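Local coordinates for cellulosome protein dockerin type I (Clostridium thermocellum, PDB 2WZ8) that contains a family 35 carbohydrate-binding module, a calcium-bearing beta-sandwich that probably attaches its cellulosomal protein to plant polysaccharides, at residues T7-D15 against N140-A148. Numbering follows the deposited sequence.
Sequences TINVYEAED and NIDKIAIAA. With CA (calcium ion), chain B.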
loop_
_atom_site.group_PDB
_atom_site.type_symbol
_atom_site.label_atom_id
_atom_site.label_comp_id
_atom_site.label_asym_id
_atom_site.label_seq_id
_atom_site.Cartn_x
_atom_site.Cartn_y
_atom_site.Cartn_z
ATOM N N THR A 7 -15.311 8.921 2.254
ATOM C CA THR A 7 -14.189 8.915 1.252
ATOM C C THR A 7 -13.981 10.255 0.593
ATOM O O THR A 7 -14.897 10.844 -0.002
ATOM C CB THR A 7 -14.410 7.885 0.140
ATOM O OG1 THR A 7 -13.888 6.624 0.563
ATOM C CG2 THR A 7 -13.694 8.325 -1.162
ATOM N N ILE A 8 -12.744 10.714 0.672
ATOM C CA ILE A 8 -12.404 11.988 0.067
ATOM C C ILE A 8 -11.593 11.825 -1.206
ATOM O O ILE A 8 -11.698 12.647 -2.118
ATOM C CB ILE A 8 -11.839 13.010 1.084
ATOM C CG1 ILE A 8 -10.465 13.510 0.722
ATOM C CG2 ILE A 8 -11.957 12.516 2.532
ATOM C CD1 ILE A 8 -10.131 14.650 1.572
ATOM N N ASN A 9 -10.887 10.702 -1.316
ATOM C CA ASN A 9 -10.185 10.336 -2.584
ATOM C C ASN A 9 -9.810 8.810 -2.619
ATOM O O ASN A 9 -9.517 8.207 -1.599
ATOM C CB ASN A 9 -8.950 11.257 -2.788
ATOM C CG ASN A 9 -9.303 12.655 -3.388
ATOM O OD1 ASN A 9 -9.965 12.723 -4.412
ATOM N ND2 ASN A 9 -8.823 13.757 -2.763
ATOM N N VAL A 10 -9.892 8.188 -3.789
ATOM C CA VAL A 10 -9.365 6.822 -4.058
ATOM C C VAL A 10 -8.218 6.886 -5.037
ATOM O O VAL A 10 -8.266 7.624 -6.015
ATOM C CB VAL A 10 -10.447 5.901 -4.620
ATOM C CG1 VAL A 10 -9.904 4.536 -4.965
ATOM C CG2 VAL A 10 -11.653 5.844 -3.616
ATOM N N TYR A 11 -7.179 6.106 -4.750
ATOM C CA TYR A 11 -5.971 6.035 -5.570
ATOM C C TYR A 11 -5.597 4.579 -5.840
ATOM O O TYR A 11 -5.323 3.792 -4.926
ATOM C CB TYR A 11 -4.791 6.730 -4.882
ATOM C CG TYR A 11 -5.114 8.146 -4.450
ATOM C CD1 TYR A 11 -4.898 9.209 -5.305
ATOM C CD2 TYR A 11 -5.701 8.405 -3.222
ATOM C CE1 TYR A 11 -5.219 10.523 -4.926
ATOM C CE2 TYR A 11 -6.040 9.716 -2.844
ATOM C CZ TYR A 11 -5.771 10.759 -3.691
ATOM O OH TYR A 11 -6.119 12.049 -3.312
ATOM N N GLU A 12 -5.562 4.252 -7.124
ATOM C CA GLU A 12 -5.125 2.920 -7.538
ATOM C C GLU A 12 -3.633 2.790 -7.330
ATOM O O GLU A 12 -2.870 3.717 -7.621
ATOM C CB GLU A 12 -5.472 2.659 -8.996
ATOM C CG GLU A 12 -6.957 2.573 -9.243
ATOM C CD GLU A 12 -7.663 1.312 -8.696
ATOM O OE1 GLU A 12 -6.984 0.360 -8.231
ATOM O OE2 GLU A 12 -8.940 1.303 -8.752
ATOM N N ALA A 13 -3.187 1.625 -6.875
ATOM C CA ALA A 13 -1.758 1.402 -6.690
ATOM C C ALA A 13 -0.987 1.587 -8.025
ATOM O O ALA A 13 0.121 2.109 -8.086
ATOM C CB ALA A 13 -1.535 0.011 -6.127
ATOM N N GLU A 14 -1.610 1.122 -9.099
ATOM C CA GLU A 14 -1.041 1.141 -10.451
ATOM C C GLU A 14 -1.169 2.481 -11.171
ATOM O O GLU A 14 -0.751 2.622 -12.311
ATOM C CB GLU A 14 -1.700 0.074 -11.324
ATOM C CG GLU A 14 -3.212 0.298 -11.579
ATOM C CD GLU A 14 -4.157 -0.323 -10.552
ATOM O OE1 GLU A 14 -3.728 -0.599 -9.392
ATOM O OE2 GLU A 14 -5.337 -0.539 -10.884
ATOM N N ASP A 15 -1.774 3.455 -10.505
ATOM C CA ASP A 15 -1.929 4.798 -11.097
ATOM C C ASP A 15 -0.584 5.237 -11.679
ATOM O O ASP A 15 0.442 5.139 -11.009
ATOM C CB ASP A 15 -2.372 5.780 -10.012
ATOM C CG ASP A 15 -2.714 7.171 -10.518
ATOM O OD1 ASP A 15 -2.099 7.669 -11.448
ATOM O OD2 ASP A 15 -3.578 7.789 -9.895
ATOM N N ASN A 140 0.501 -7.525 -1.590
ATOM C CA ASN A 140 0.207 -6.885 -2.883
ATOM C C ASN A 140 -0.856 -5.805 -2.641
ATOM O O ASN A 140 -1.842 -6.045 -1.954
ATOM C CB ASN A 140 -0.281 -7.910 -3.898
ATOM C CG ASN A 140 0.771 -8.902 -4.288
ATOM O OD1 ASN A 140 1.951 -8.715 -3.988
ATOM N ND2 ASN A 140 0.360 -9.944 -4.977
ATOM N N ILE A 141 -0.646 -4.626 -3.202
ATOM C CA ILE A 141 -1.526 -3.481 -2.970
ATOM C C ILE A 141 -2.332 -3.189 -4.219
ATOM O O ILE A 141 -1.784 -3.029 -5.304
ATOM C CB ILE A 141 -0.776 -2.242 -2.497
ATOM C CG1 ILE A 141 0.122 -2.573 -1.290
ATOM C CG2 ILE A 141 -1.739 -1.063 -2.228
ATOM C CD1 ILE A 141 -0.560 -2.868 -0.057
ATOM N N ASP A 142 -3.650 -3.174 -4.048
ATOM C CA ASP A 142 -4.605 -2.909 -5.143
ATOM C C ASP A 142 -4.895 -1.406 -5.317
ATOM O O ASP A 142 -4.808 -0.822 -6.412
ATOM C CB ASP A 142 -5.878 -3.713 -4.883
ATOM C CG ASP A 142 -6.912 -3.600 -5.979
ATOM O OD1 ASP A 142 -6.624 -3.009 -7.049
ATOM O OD2 ASP A 142 -7.998 -4.197 -5.786
ATOM N N LYS A 143 -5.277 -0.800 -4.212
ATOM C CA LYS A 143 -5.643 0.621 -4.136
ATOM C C LYS A 143 -5.688 1.049 -2.673
ATOM O O LYS A 143 -5.661 0.223 -1.778
ATOM C CB LYS A 143 -7.002 0.898 -4.804
ATOM C CG LYS A 143 -8.144 0.163 -4.210
ATOM C CD LYS A 143 -9.485 0.686 -4.714
ATOM C CE LYS A 143 -10.651 -0.156 -4.274
ATOM N NZ LYS A 143 -11.999 0.411 -4.644
ATOM N N ILE A 144 -5.743 2.356 -2.475
ATOM C CA ILE A 144 -6.039 2.972 -1.183
ATOM C C ILE A 144 -7.163 3.986 -1.323
ATOM O O ILE A 144 -7.436 4.501 -2.407
ATOM C CB ILE A 144 -4.776 3.622 -0.546
ATOM C CG1 ILE A 144 -4.337 4.879 -1.287
ATOM C CG2 ILE A 144 -3.600 2.612 -0.379
ATOM C CD1 ILE A 144 -3.200 5.609 -0.617
ATOM N N ALA A 145 -7.833 4.233 -0.208
ATOM C CA ALA A 145 -8.813 5.286 -0.101
ATOM C C ALA A 145 -8.573 6.087 1.138
ATOM O O ALA A 145 -8.176 5.531 2.159
ATOM C CB ALA A 145 -10.230 4.700 -0.100
ATOM N N ILE A 146 -8.797 7.382 1.043
ATOM C CA ILE A 146 -8.606 8.266 2.186
ATOM C C ILE A 146 -9.959 8.782 2.614
ATOM O O ILE A 146 -10.706 9.340 1.804
ATOM C CB ILE A 146 -7.708 9.471 1.817
ATOM C CG1 ILE A 146 -6.341 8.988 1.334
ATOM C CG2 ILE A 146 -7.547 10.458 2.991
ATOM C CD1 ILE A 146 -5.487 8.336 2.403
ATOM N N ALA A 147 -10.276 8.568 3.879
ATOM C CA ALA A 147 -11.527 9.038 4.480
ATOM C C ALA A 147 -11.252 9.956 5.680
ATOM O O ALA A 147 -10.377 9.675 6.513
ATOM C CB ALA A 147 -12.294 7.815 4.884
ATOM N N ALA A 148 -11.972 11.084 5.721
ATOM C CA ALA A 148 -11.833 12.098 6.804
ATOM C C ALA A 148 -12.389 11.618 8.121
ATOM O O ALA A 148 -11.985 12.157 9.163
ATOM C CB ALA A 148 -12.485 13.508 6.428
HETATM CA CA CA B . -5.851 -1.590 -8.613
HETATM O O HOH W 1 -14.411 10.759 4.095
#
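The backbone O of Asp142 is gripped twice: it binds the calcium ion at 2.5 Å and accepts the N-H of Ala13 at 3.0 Å, the donor standing above the carbonyl plane. Here the first and last strands of the beta-sandwich, 9-12 and 140-147, pair antiparallel at a sheet edge, and the metal closes one end of the pair. Asp142 OD1 binds the calcium ion at 2.2 Å; with CG anti to the backbone N (chi1 -176°), the carboxylate reaches the same ion as its own carbonyl. Glu12 gives OE1 alone, whereas Glu14 chelates through both carboxylate oxygens. The backbone oxygens of Ser33 and Gln36 complete the protein ligands. Along the strands, Tyr11 and Ile144 exchange two nearly straight N-H...O bonds. On their face, the Tyr11 ring meets Ile146 CG1 with its edge, at CE2, and the Tyr11 side chain also touches Phe51 of the facing sheet. The other face carries Val10, whose CG1 meets Lys143 CD and whose CG2 meets Ala145 CB. A classic beta bulge ends the pairing: Ile146 O takes a short bond from Ile8 N (2.7 Å) and a weak one from Asn9 N (3.4 Å). Beyond it, one water accepts from both Thr7 N and Ala148 N.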